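Local coordinates for RND efflux system, outer membrane lipoprotein, NodT family (Burkholderia mallei, PDB 6U94) that probably serves as the outer membrane channel component of an RND-type efflux system, giving exported compounds a way out of the cell, at residues P283-M286 and A287-R291. Residues are numbered along the deposited sequence; the frame is centred on the assembly and turned at random.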
ATOM      1  N   PRO A 283      10.170  -1.281  14.760  1.00 60.25           N
ATOM      2  CA  PRO A 283      10.727  -0.199  15.586  1.00 61.08           C
ATOM      3  C   PRO A 283       9.931   0.104  16.849  1.00 62.49           C
ATOM      4  O   PRO A 283      10.529   0.534  17.843  1.00 64.14           O
ATOM      5  CB  PRO A 283      10.744   0.991  14.621  1.00 62.50           C
ATOM      6  CG  PRO A 283      10.931   0.352  13.285  1.00 61.89           C
ATOM      7  CD  PRO A 283      10.116  -0.910  13.336  1.00 59.67           C
ATOM      8  N   ASP A 284       8.612  -0.110  16.862  1.00 57.44           N
ATOM      9  CA  ASP A 284       7.860   0.166  18.081  1.00 54.14           C
ATOM     10  C   ASP A 284       7.984  -0.948  19.110  1.00 56.65           C
ATOM     11  O   ASP A 284       7.786  -0.696  20.305  1.00 59.56           O
ATOM     12  CB  ASP A 284       6.382   0.437  17.768  1.00 56.50           C
ATOM     13  CG  ASP A 284       5.734  -0.638  16.895  1.00 54.69           C
ATOM     14  OD1 ASP A 284       6.421  -1.576  16.436  1.00 50.75           O
ATOM     15  OD2 ASP A 284       4.512  -0.533  16.666  1.00 55.72           O
ATOM     16  N   ILE A 285       8.330  -2.162  18.685  1.00 52.34           N
ATOM     17  CA  ILE A 285       8.581  -3.221  19.655  1.00 53.20           C
ATOM     18  C   ILE A 285      10.019  -3.160  20.166  1.00 52.43           C
ATOM     19  O   ILE A 285      10.280  -3.454  21.336  1.00 54.23           O
ATOM     20  CB  ILE A 285       8.236  -4.596  19.055  1.00 51.19           C
ATOM     21  CG1 ILE A 285       6.732  -4.685  18.782  1.00 50.74           C
ATOM     22  CG2 ILE A 285       8.673  -5.732  19.985  1.00 43.58           C
ATOM     23  CD1 ILE A 285       6.270  -6.058  18.366  1.00 48.78           C
ATOM     24  N   MET A 286      10.969  -2.773  19.305  1.00 54.96           N
ATOM     25  CA  MET A 286      12.348  -2.563  19.748  1.00 57.53           C
ATOM     26  C   MET A 286      12.417  -1.498  20.834  1.00 55.65           C
ATOM     27  O   MET A 286      13.060  -1.691  21.872  1.00 59.93           O
ATOM     28  CB  MET A 286      13.230  -2.168  18.562  1.00 61.82           C
ATOM     29  CG  MET A 286      13.317  -3.206  17.454  1.00 65.49           C
ATOM     30  SD  MET A 286      14.272  -2.603  16.046  1.00 68.90           S
ATOM     31  CE  MET A 286      15.858  -2.317  16.832  1.00 68.56           C
ATOM     32  N   ALA A 287      11.751  -0.364  20.611  1.00 55.50           N
ATOM     33  CA  ALA A 287      11.753   0.700  21.608  1.00 61.50           C
ATOM     34  C   ALA A 287      11.057   0.257  22.889  1.00 62.45           C
ATOM     35  O   ALA A 287      11.496   0.598  23.994  1.00 65.16           O
ATOM     36  CB  ALA A 287      11.088   1.953  21.040  1.00 57.86           C
ATOM     37  N   ALA A 288       9.974  -0.514  22.759  1.00 61.30           N
ATOM     38  CA  ALA A 288       9.264  -0.987  23.942  1.00 58.89           C
ATOM     39  C   ALA A 288      10.120  -1.953  24.751  1.00 57.93           C
ATOM     40  O   ALA A 288      10.105  -1.915  25.987  1.00 57.80           O
ATOM     41  CB  ALA A 288       7.944  -1.643  23.538  1.00 54.76           C
ATOM     42  N   GLU A 289      10.868  -2.830  24.076  1.00 53.80           N
ATOM     43  CA  GLU A 289      11.756  -3.742  24.791  1.00 53.19           C
ATOM     44  C   GLU A 289      12.944  -3.003  25.393  1.00 59.09           C
ATOM     45  O   GLU A 289      13.423  -3.379  26.469  1.00 59.16           O
ATOM     46  CB  GLU A 289      12.228  -4.861  23.862  1.00 55.00           C
ATOM     47  CG  GLU A 289      11.097  -5.756  23.371  1.00 57.95           C
ATOM     48  CD  GLU A 289      11.580  -7.042  22.727  1.00 62.02           C
ATOM     49  OE1 GLU A 289      12.581  -7.008  21.982  1.00 62.63           O
ATOM     50  OE2 GLU A 289      10.949  -8.093  22.973  1.00 61.83           O
ATOM     51  N   HIS A 290      13.422  -1.950  24.728  1.00 59.95           N
ATOM     52  CA  HIS A 290      14.507  -1.134  25.270  0.59 65.16           C
ATOM     53  C   HIS A 290      14.082  -0.447  26.561  1.00 68.74           C
ATOM     54  O   HIS A 290      14.848  -0.371  27.529  1.00 70.88           O
ATOM     55  CB  HIS A 290      14.940  -0.106  24.222  0.59 66.26           C
ATOM     56  CG  HIS A 290      15.991   0.852  24.694  0.59 67.80           C
ATOM     57  ND1 HIS A 290      15.713   1.919  25.523  0.59 68.16           N
ATOM     58  CD2 HIS A 290      17.317   0.920  24.429  0.59 65.16           C
ATOM     59  CE1 HIS A 290      16.824   2.592  25.760  0.59 66.52           C
ATOM     60  NE2 HIS A 290      17.811   2.008  25.106  0.59 67.16           N
ATOM     61  N   ARG A 291      12.851   0.074  26.588  1.00 68.21           N
ATOM     62  CA  ARG A 291      12.356   0.729  27.797  1.00 69.62           C
ATOM     63  C   ARG A 291      12.268  -0.248  28.963  1.00 67.37           C
ATOM     64  O   ARG A 291      12.489   0.131  30.119  1.00 68.40           O
ATOM     65  CB  ARG A 291      10.993   1.371  27.538  1.00 74.82           C
ATOM     66  CG  ARG A 291      11.060   2.760  26.934  1.00 81.79           C
ATOM     67  CD  ARG A 291       9.680   3.391  26.842  1.00 86.81           C
ATOM     68  NE  ARG A 291       9.439   3.968  25.523  1.00 91.73           N
ATOM     69  CZ  ARG A 291       8.681   3.405  24.587  1.00 90.85           C
ATOM     70  NH1 ARG A 291       8.073   2.251  24.826  1.00 86.89           N
ATOM     71  NH2 ARG A 291       8.523   4.002  23.414  1.00 93.63           N
TER
HETATM   72  O   HOH W   1       7.352   1.417  21.447  1.00 76.75           O
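With chi1 of -66° in Ile285, the methyl CG2 of the isoleucine lies anti to its own backbone N. In Glu289 a chi1 of -64° puts CG anti to the carbonyl carbon. The two groups meet one turn apart, Ile285 CG2 lying 4.2 Å from Glu289 CG. The side chains cross at a slant, a loose aliphatic touch. Glu289 CG also rests 3.2 Å from Ile285 O, the carbonyl that accepts the Glu289 N-H at 2.9 Å between N and O. Beyond CG the glutamate chain runs on extended to its buried carboxylate, where OE2 meets Arg303 in a salt bridge and Tyr367 OH in a hydrogen bond; these partners would tend to keep it ionised.

Next along the helix, His290 N binds Met286 O at 2.9 Å. The first turn is slacker: Ala287 N to Pro283 O measures 3.2 Å, and Ala288 N to Asp284 O is 3.3 Å. Ile285 and Ala288 face helix 362-415, whereas the Met286 side chain packs against helix 156-203, touching Glu156, Glu157 and Arg160. Successive i to i+4 bonds make this the regular opening of alpha-helix 283-294, a short helix packed against the long helices of an outer membrane factor fold.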